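Hemin degrading factor (Pseudomonas aeruginosa, PDB 4MF9) binds heme and probably serves in heme trafficking and heme degradation in Pseudomonas aeruginosa. Local coordinates at residues Q143-A151 against L182-P190; V51-L62 against N125-E133. One frame throughout, in Å; residues are numbered along the deposited sequence.

Contact 1 of 2, residues Q143-A151 against L182-P190; sequences QVFDQQGVA and LALHEPRAP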
loop_
_atom_site.group_PDB
_atom_site.type_symbol
_atom_site.label_atom_id
_atom_site.label_comp_id
_atom_site.label_asym_id
_atom_site.label_seq_id
_atom_site.Cartn_x
_atom_site.Cartn_y
_atom_site.Cartn_z
ATOM N N GLN A 143 9.902 10.617 -0.388
ATOM C CA GLN A 143 8.484 10.519 -0.610
ATOM C C GLN A 143 8.116 10.579 -2.097
ATOM O O GLN A 143 8.508 11.469 -2.773
ATOM C CB GLN A 143 7.677 11.546 0.189
ATOM C CG GLN A 143 8.037 11.650 1.663
ATOM C CD GLN A 143 7.047 12.435 2.533
ATOM O OE1 GLN A 143 6.090 12.954 2.089
ATOM N NE2 GLN A 143 7.310 12.449 3.784
ATOM N N VAL A 144 7.328 9.625 -2.548
ATOM C CA VAL A 144 6.994 9.490 -3.963
ATOM C C VAL A 144 5.522 9.804 -4.198
ATOM O O VAL A 144 4.658 9.376 -3.417
ATOM C CB VAL A 144 7.303 8.049 -4.468
ATOM C CG1 VAL A 144 6.894 7.895 -5.933
ATOM C CG2 VAL A 144 8.787 7.741 -4.302
ATOM N N PHE A 145 5.236 10.514 -5.292
ATOM C CA PHE A 145 3.868 10.904 -5.640
ATOM C C PHE A 145 3.486 10.551 -7.079
ATOM O O PHE A 145 4.350 10.504 -7.965
ATOM C CB PHE A 145 3.676 12.401 -5.363
ATOM C CG PHE A 145 3.945 12.766 -3.933
ATOM C CD1 PHE A 145 2.933 12.688 -2.983
ATOM C CD2 PHE A 145 5.224 13.139 -3.527
ATOM C CE1 PHE A 145 3.178 12.996 -1.654
ATOM C CE2 PHE A 145 5.476 13.445 -2.187
ATOM C CZ PHE A 145 4.449 13.371 -1.256
ATOM N N ASP A 146 2.195 10.282 -7.302
ATOM C CA ASP A 146 1.719 9.827 -8.615
ATOM C C ASP A 146 1.317 10.979 -9.547
ATOM O O ASP A 146 1.489 12.144 -9.202
ATOM C CB ASP A 146 0.597 8.763 -8.493
ATOM C CG ASP A 146 -0.698 9.303 -7.894
ATOM O OD1 ASP A 146 -0.952 10.521 -7.942
ATOM O OD2 ASP A 146 -1.495 8.482 -7.376
ATOM N N GLN A 147 0.728 10.659 -10.683
ATOM C CA GLN A 147 0.380 11.647 -11.647
ATOM C C GLN A 147 -0.604 12.674 -11.140
ATOM O O GLN A 147 -0.723 13.736 -11.710
ATOM C CB GLN A 147 -0.153 10.994 -12.878
ATOM C CG GLN A 147 0.643 11.355 -14.059
ATOM C CD GLN A 147 1.983 10.843 -13.937
ATOM O OE1 GLN A 147 2.908 11.543 -14.173
ATOM N NE2 GLN A 147 2.100 9.616 -13.557
ATOM N N GLN A 148 -1.354 12.335 -10.106
ATOM C CA GLN A 148 -2.348 13.242 -9.527
ATOM C C GLN A 148 -1.848 13.933 -8.255
ATOM O O GLN A 148 -2.594 14.677 -7.604
ATOM C CB GLN A 148 -3.666 12.506 -9.257
ATOM C CG GLN A 148 -4.420 12.097 -10.539
ATOM C CD GLN A 148 -3.750 10.958 -11.285
ATOM O OE1 GLN A 148 -3.306 11.119 -12.422
ATOM N NE2 GLN A 148 -3.687 9.795 -10.654
ATOM N N GLY A 149 -0.596 13.670 -7.889
ATOM C CA GLY A 149 -0.038 14.250 -6.672
ATOM C C GLY A 149 -0.343 13.472 -5.398
ATOM O O GLY A 149 -0.018 13.919 -4.290
ATOM N N VAL A 150 -0.962 12.299 -5.540
ATOM C CA VAL A 150 -1.298 11.478 -4.374
ATOM C C VAL A 150 -0.094 10.638 -3.985
ATOM O O VAL A 150 0.611 10.129 -4.851
ATOM C CB VAL A 150 -2.488 10.545 -4.669
ATOM C CG1 VAL A 150 -2.999 9.906 -3.384
ATOM C CG2 VAL A 150 -3.602 11.325 -5.359
ATOM N N ALA A 151 0.154 10.493 -2.689
ATOM C CA ALA A 151 1.295 9.699 -2.239
ATOM C C ALA A 151 1.279 8.287 -2.803
ATOM O O ALA A 151 0.230 7.622 -2.839
ATOM C CB ALA A 151 1.344 9.649 -0.727
ATOM N N LEU A 182 5.396 21.311 -9.588
ATOM C CA LEU A 182 4.922 19.928 -9.784
ATOM C C LEU A 182 3.893 19.754 -10.912
ATOM O O LEU A 182 2.754 20.213 -10.809
ATOM C CB LEU A 182 4.417 19.292 -8.478
ATOM C CG LEU A 182 4.167 17.799 -8.624
ATOM C CD1 LEU A 182 5.413 17.181 -9.200
ATOM C CD2 LEU A 182 3.794 17.141 -7.312
ATOM N N ALA A 183 4.283 19.035 -11.942
ATOM C CA ALA A 183 3.418 18.805 -13.069
ATOM C C ALA A 183 2.421 17.691 -12.782
ATOM O O ALA A 183 2.812 16.628 -12.380
ATOM C CB ALA A 183 4.269 18.416 -14.246
ATOM N N LEU A 184 1.157 17.921 -13.059
ATOM C CA LEU A 184 0.143 16.896 -12.818
ATOM C C LEU A 184 -0.718 16.643 -14.053
ATOM O O LEU A 184 -1.231 17.583 -14.665
ATOM C CB LEU A 184 -0.756 17.287 -11.642
ATOM C CG LEU A 184 -0.090 17.639 -10.311
ATOM C CD1 LEU A 184 -1.144 17.980 -9.283
ATOM C CD2 LEU A 184 0.783 16.515 -9.810
ATOM N N HIS A 185 -1.066 15.380 -14.253
ATOM C CA HIS A 185 -1.851 14.913 -15.347
ATOM C C HIS A 185 -3.267 14.680 -14.945
ATOM O O HIS A 185 -3.595 14.434 -13.828
ATOM C CB HIS A 185 -1.241 13.674 -15.925
ATOM C CG HIS A 185 0.004 13.937 -16.697
ATOM N ND1 HIS A 185 0.464 15.211 -16.952
ATOM C CD2 HIS A 185 0.893 13.093 -17.273
ATOM C CE1 HIS A 185 1.593 15.137 -17.634
ATOM N NE2 HIS A 185 1.870 13.864 -17.848
ATOM N N GLU A 186 -4.190 14.830 -15.864
ATOM C CA GLU A 186 -5.577 14.654 -15.508
ATOM C C GLU A 186 -5.870 13.160 -15.388
ATOM O O GLU A 186 -5.363 12.379 -16.163
ATOM C CB GLU A 186 -6.470 15.385 -16.489
ATOM C CG GLU A 186 -7.947 15.340 -16.161
ATOM C CD GLU A 186 -8.256 16.101 -14.920
ATOM O OE1 GLU A 186 -7.899 17.302 -14.823
ATOM O OE2 GLU A 186 -8.844 15.493 -14.029
ATOM N N PRO A 187 -6.705 12.770 -14.434
ATOM C CA PRO A 187 -6.877 11.333 -14.220
ATOM C C PRO A 187 -7.431 10.663 -15.438
ATOM O O PRO A 187 -8.298 11.086 -16.195
ATOM C CB PRO A 187 -7.814 11.258 -13.035
ATOM C CG PRO A 187 -7.679 12.605 -12.355
ATOM C CD PRO A 187 -6.801 13.490 -13.167
ATOM N N ARG A 188 -6.810 9.515 -15.709
ATOM C CA ARG A 188 -7.006 8.663 -16.923
ATOM C C ARG A 188 -8.184 7.681 -16.921
ATOM O O ARG A 188 -8.714 7.337 -15.876
ATOM C CB ARG A 188 -5.674 7.997 -17.363
ATOM C CG ARG A 188 -5.732 6.628 -18.038
ATOM C CD ARG A 188 -6.134 6.710 -19.491
ATOM N NE ARG A 188 -5.303 5.954 -20.412
ATOM C CZ ARG A 188 -4.098 6.320 -20.824
ATOM N NH1 ARG A 188 -3.562 7.437 -20.386
ATOM N NH2 ARG A 188 -3.436 5.579 -21.681
ATOM N N ALA A 189 -8.530 7.169 -18.100
ATOM C CA ALA A 189 -9.879 6.726 -18.405
ATOM C C ALA A 189 -10.472 5.717 -17.470
ATOM O O ALA A 189 -9.933 4.633 -17.335
ATOM C CB ALA A 189 -9.886 6.106 -19.795
ATOM N N PRO A 190 -11.629 5.995 -16.887
ATOM C CA PRO A 190 -12.347 4.909 -16.213
ATOM C C PRO A 190 -13.326 4.185 -17.158
ATOM O O PRO A 190 -14.362 4.777 -17.416
ATOM C CB PRO A 190 -13.169 5.652 -15.126
ATOM C CG PRO A 190 -12.846 7.095 -15.258
ATOM C CD PRO A 190 -12.267 7.284 -16.624
#

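Contact 2 of 2, residues V51-L62 against N125-E133; sequences VASRVGIDAVRL and NAVFAIAEE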
loop_
_atom_site.group_PDB
_atom_site.type_symbol
_atom_site.label_atom_id
_atom_site.label_comp_id
_atom_site.label_asym_id
_atom_site.label_seq_id
_atom_site.Cartn_x
_atom_site.Cartn_y
_atom_site.Cartn_z
ATOM N N VAL A 51 4.170 19.063 -0.762
ATOM C CA VAL A 51 5.582 18.719 -0.588
ATOM C C VAL A 51 6.499 19.558 -1.492
ATOM O O VAL A 51 7.554 20.029 -1.059
ATOM C CB VAL A 51 5.818 17.204 -0.805
ATOM C CG1 VAL A 51 7.301 16.877 -0.740
ATOM C CG2 VAL A 51 5.047 16.390 0.233
ATOM N N ALA A 52 6.095 19.765 -2.740
ATOM C CA ALA A 52 6.887 20.590 -3.645
ATOM C C ALA A 52 6.969 22.038 -3.157
ATOM O O ALA A 52 7.926 22.737 -3.459
ATOM C CB ALA A 52 6.336 20.529 -5.055
ATOM N N SER A 53 5.980 22.494 -2.397
ATOM C CA SER A 53 6.061 23.853 -1.846
ATOM C C SER A 53 7.180 23.956 -0.805
ATOM O O SER A 53 7.555 25.059 -0.392
ATOM C CB SER A 53 4.728 24.277 -1.228
ATOM O OG SER A 53 4.608 23.786 0.089
ATOM N N ARG A 54 7.671 22.813 -0.341
ATOM C CA ARG A 54 8.773 22.690 0.587
ATOM C C ARG A 54 10.184 22.806 -0.015
ATOM O O ARG A 54 11.128 22.940 0.689
ATOM C CB ARG A 54 8.672 21.364 1.375
ATOM C CG ARG A 54 7.403 21.202 2.195
ATOM C CD ARG A 54 7.314 19.912 2.971
ATOM N NE ARG A 54 8.315 19.814 3.999
ATOM C CZ ARG A 54 8.172 19.074 5.080
ATOM N NH1 ARG A 54 7.087 18.350 5.216
ATOM N NH2 ARG A 54 9.069 19.067 6.015
ATOM N N VAL A 55 10.289 22.687 -1.318
ATOM C CA VAL A 55 11.603 22.637 -1.954
ATOM C C VAL A 55 12.343 23.960 -1.764
ATOM O O VAL A 55 11.769 25.033 -1.950
ATOM C CB VAL A 55 11.502 22.285 -3.441
ATOM C CG1 VAL A 55 12.871 22.331 -4.097
ATOM C CG2 VAL A 55 10.888 20.903 -3.605
ATOM N N GLY A 56 13.607 23.877 -1.364
ATOM C CA GLY A 56 14.381 25.072 -1.065
ATOM C C GLY A 56 14.207 25.492 0.379
ATOM O O GLY A 56 14.915 26.370 0.860
ATOM N N ILE A 57 13.276 24.872 1.082
ATOM C CA ILE A 57 13.137 25.072 2.490
ATOM C C ILE A 57 13.663 23.909 3.319
ATOM O O ILE A 57 14.682 24.036 3.957
ATOM C CB ILE A 57 11.704 25.411 2.849
ATOM C CG1 ILE A 57 11.296 26.691 2.186
ATOM C CG2 ILE A 57 11.478 25.533 4.341
ATOM C CD1 ILE A 57 9.830 26.907 2.178
ATOM N N ASP A 58 12.986 22.764 3.251
ATOM C CA ASP A 58 13.518 21.536 3.842
ATOM C C ASP A 58 13.347 20.283 2.961
ATOM O O ASP A 58 13.526 19.164 3.441
ATOM C CB ASP A 58 12.940 21.287 5.237
ATOM C CG ASP A 58 11.433 21.121 5.236
ATOM O OD1 ASP A 58 10.813 21.182 4.153
ATOM O OD2 ASP A 58 10.860 20.918 6.333
ATOM N N ALA A 59 13.002 20.480 1.690
ATOM C CA ALA A 59 12.911 19.384 0.719
ATOM C C ALA A 59 13.802 19.609 -0.498
ATOM O O ALA A 59 14.044 20.748 -0.897
ATOM C CB ALA A 59 11.467 19.184 0.271
ATOM N N VAL A 60 14.282 18.513 -1.083
ATOM C CA VAL A 60 15.029 18.535 -2.342
ATOM C C VAL A 60 14.303 17.629 -3.339
ATOM O O VAL A 60 13.903 16.504 -2.996
ATOM C CB VAL A 60 16.492 18.040 -2.157
ATOM C CG1 VAL A 60 17.207 17.927 -3.505
ATOM C CG2 VAL A 60 17.275 18.948 -1.205
ATOM N N ARG A 61 14.096 18.097 -4.561
ATOM C CA ARG A 61 13.473 17.293 -5.575
ATOM C C ARG A 61 14.508 16.372 -6.155
ATOM O O ARG A 61 15.575 16.811 -6.420
ATOM C CB ARG A 61 12.749 18.106 -6.621
ATOM C CG ARG A 61 12.554 17.423 -7.951
ATOM C CD ARG A 61 11.169 16.841 -8.121
ATOM N NE ARG A 61 10.242 17.873 -8.479
ATOM C CZ ARG A 61 9.305 17.854 -9.422
ATOM N NH1 ARG A 61 9.122 16.860 -10.245
ATOM N NH2 ARG A 61 8.589 18.924 -9.567
ATOM N N LEU A 62 14.177 15.088 -6.278
ATOM C CA LEU A 62 15.126 14.121 -6.811
ATOM C C LEU A 62 14.696 13.730 -8.219
ATOM O O LEU A 62 13.563 13.994 -8.627
ATOM C CB LEU A 62 15.211 12.882 -5.918
ATOM C CG LEU A 62 15.624 13.023 -4.451
ATOM C CD1 LEU A 62 15.690 11.643 -3.804
ATOM C CD2 LEU A 62 16.965 13.764 -4.299
ATOM N N ASN A 125 5.474 9.575 -10.360
ATOM C CA ASN A 125 5.712 10.828 -11.066
ATOM C C ASN A 125 6.833 11.694 -10.498
ATOM O O ASN A 125 7.754 12.098 -11.217
ATOM C CB ASN A 125 4.431 11.650 -11.133
ATOM C CG ASN A 125 4.611 12.923 -11.931
ATOM O OD1 ASN A 125 5.093 12.889 -13.061
ATOM N ND2 ASN A 125 4.250 14.050 -11.343
ATOM N N ALA A 126 6.740 11.998 -9.212
ATOM C CA ALA A 126 7.716 12.874 -8.589
ATOM C C ALA A 126 8.184 12.270 -7.275
ATOM O O ALA A 126 7.435 11.531 -6.611
ATOM C CB ALA A 126 7.126 14.245 -8.368
ATOM N N VAL A 127 9.422 12.586 -6.910
ATOM C CA VAL A 127 10.035 12.050 -5.698
ATOM C C VAL A 127 10.861 13.138 -5.009
ATOM O O VAL A 127 11.630 13.860 -5.664
ATOM C CB VAL A 127 10.903 10.818 -6.023
ATOM C CG1 VAL A 127 11.794 11.090 -7.231
ATOM C CG2 VAL A 127 11.731 10.416 -4.824
ATOM N N PHE A 128 10.682 13.272 -3.696
ATOM C CA PHE A 128 11.370 14.303 -2.920
ATOM C C PHE A 128 12.106 13.705 -1.733
ATOM O O PHE A 128 11.671 12.709 -1.150
ATOM C CB PHE A 128 10.367 15.348 -2.411
ATOM C CG PHE A 128 9.614 16.044 -3.510
ATOM C CD1 PHE A 128 8.459 15.479 -4.046
ATOM C CD2 PHE A 128 10.058 17.262 -4.010
ATOM C CE1 PHE A 128 7.770 16.117 -5.067
ATOM C CE2 PHE A 128 9.372 17.908 -5.024
ATOM C CZ PHE A 128 8.224 17.332 -5.555
ATOM N N ALA A 129 13.230 14.314 -1.380
ATOM C CA ALA A 129 13.932 13.953 -0.163
ATOM C C ALA A 129 13.678 15.083 0.806
ATOM O O ALA A 129 14.029 16.238 0.523
ATOM C CB ALA A 129 15.426 13.810 -0.432
ATOM N N ILE A 130 13.072 14.751 1.920
ATOM C CA ILE A 130 12.720 15.701 2.938
ATOM C C ILE A 130 13.665 15.588 4.156
ATOM O O ILE A 130 13.938 14.529 4.617
ATOM C CB ILE A 130 11.257 15.515 3.344
ATOM C CG1 ILE A 130 10.343 15.677 2.137
ATOM C CG2 ILE A 130 10.853 16.461 4.435
ATOM C CD1 ILE A 130 8.882 15.610 2.435
ATOM N N ALA A 131 14.162 16.704 4.657
ATOM C CA ALA A 131 14.928 16.694 5.898
ATOM C C ALA A 131 14.295 17.703 6.848
ATOM O O ALA A 131 14.675 18.879 6.867
ATOM C CB ALA A 131 16.395 17.043 5.624
ATOM N N GLU A 132 13.360 17.252 7.648
ATOM C CA GLU A 132 12.470 18.075 8.396
ATOM C C GLU A 132 13.009 18.382 9.801
ATOM O O GLU A 132 13.222 17.491 10.518
ATOM C CB GLU A 132 11.118 17.393 8.531
ATOM C CG GLU A 132 10.125 18.291 9.205
ATOM C CD GLU A 132 8.684 17.962 8.966
ATOM O OE1 GLU A 132 7.879 18.671 9.515
ATOM O OE2 GLU A 132 8.355 17.040 8.261
ATOM N N GLU A 133 13.200 19.634 10.156
ATOM C CA GLU A 133 13.683 20.004 11.482
ATOM C C GLU A 133 12.724 19.510 12.548
ATOM O O GLU A 133 11.595 19.761 12.460
ATOM C CB GLU A 133 13.702 21.535 11.579
ATOM C CG GLU A 133 15.097 22.117 11.589
ATOM C CD GLU A 133 15.206 23.622 11.257
ATOM O OE1 GLU A 133 16.365 24.068 11.159
ATOM O OE2 GLU A 133 14.192 24.335 11.092
HETATM O O HOH W 1 12.051 21.705 8.410
HETATM O O HOH W 2 9.276 14.352 -11.472
#

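Contact 1 of 2, residues Q143-A151 against L182-P190
Gln147 and His185 lie side by side and point the same way where a beta turn meets a loop that runs past it. CG of Gln147 packs on CB of His185 at 3.5 Å, and the same CG of Gln147 stands 3.7 Å from CD2 of the His185 imidazole, obliquely to the ring; amide and ring planes are 35° apart. Alongside this pair the backbones share one hydrogen bond, from His185 N to Gln147 O (3.0 Å, 155° at the hydrogen), and CA of Leu184 adds a weaker C-H contact to that same carbonyl oxygen. Gln148, the next residue of the turn, crosses Pro187 at a slant. With chi1 at -69°, its CG sits beside the backbone N and meets CG of Pro187 at 3.8 Å. The bend at chi2 then carries the amide end back, leaving Gln148 OE1 3.6 Å from His185 O, a close approach that is not a hydrogen bond. Leu184 fills the inner side of the contact, its CD2 lying 3.7 Å from Gly149 N and its CD1 4.0 Å from Gln148 O.

The turn itself, type I from Asp146 to Gly149, is held from within. OD1 of Asp146 receives Gln148 N at 2.9 Å, an Asx turn, and also Val150 N, the two donors coming from opposite faces of the carboxylate. Gly149, with positive phi, ends the turn.

This turn joins strands 138-146 and 151-157, and the loop crossing it connects helix 166-173 with helix 201-210. Leu184 also touches Glu49 of helix 47-52, while Leu182 reaches Ala126 of strand 124-133.

Contact 2 of 2, residues V51-L62 against N125-E133
This is an antiparallel pairing at the margin of a sheet, with a helix end and the loop after it folded over one face: strand 59-62, an outermost strand, runs against strand 124-133. Val60 and Ala129 form a hydrogen-bonded pair, each N bound to the other's O at 2.8 Å, flanked by the non-hydrogen-bonded pairs Ala59-Ile130 and Arg61-Phe128. Just before the strand, Asp58 O accepts from Ala131 N at 2.8 Å, almost in line with the carbonyl bond.

Phe128 has the most surface covered here. With CG beside the backbone N (chi1 -59°), its ring enters a pocket of Val51, Ala52, Val55 and Arg61. CG1 of Val51 touches CG of Phe128 at 3.7 Å, whereas CG2 of Val55 meets CE2. The Arg61 chain, bent at chi2 and chi3, runs obliquely past the ring, with Arg61 NE 3.6 Å from Phe128 CE2; the guanidinium is turned 52° from the ring.

At the other end Arg54 bridges two acids. It grips Asp58 side-on, NE to OD1 and NH2 to OD2 (2.6 Å), while Arg54 NH2 also reaches Glu132 OE2 at 3.1 Å, meeting that oxygen from above the carboxylate, whose plane stands 84° from the guanidinium. CG2 of Ile130 lies over one guanidinium face, toward the NH2 side. The shared cation probably offsets the mutual repulsion of the two acids, and a water links Asp58 OD2 to Glu133 N.

The opposite sheet face, carrying Val60, Leu62 and Ala129, packs on helix 166-173. Trp24 of helix 17-30 touches Arg54, and strand 138-146 pairs with the far edge of strand 124-133.

In the fold
Contacts 1 and 2 share one antiparallel sheet, with centres about 17 Å apart. Along the chain they come in series, the residues of contact 2 preceding those of contact 1. Strands 124-133 and 138-146 follow each other and are sheet neighbours, and their pairing joins the contacts directly: Asn125 and Ala126 both face Phe145 in a classic beta bulge, with probable hydrogen bonds from Phe145 N to Ala126 O and from Asn125 N to Phe145 O, and the Phe145 ring packs on Val51. Both lie away from the heme pocket and are structural packing: contact 2 adds outermost strand 59-62 at the sheet margin, and contact 1 lies where the loop between helices 166-173 and 201-210 passes the turn after 138-146.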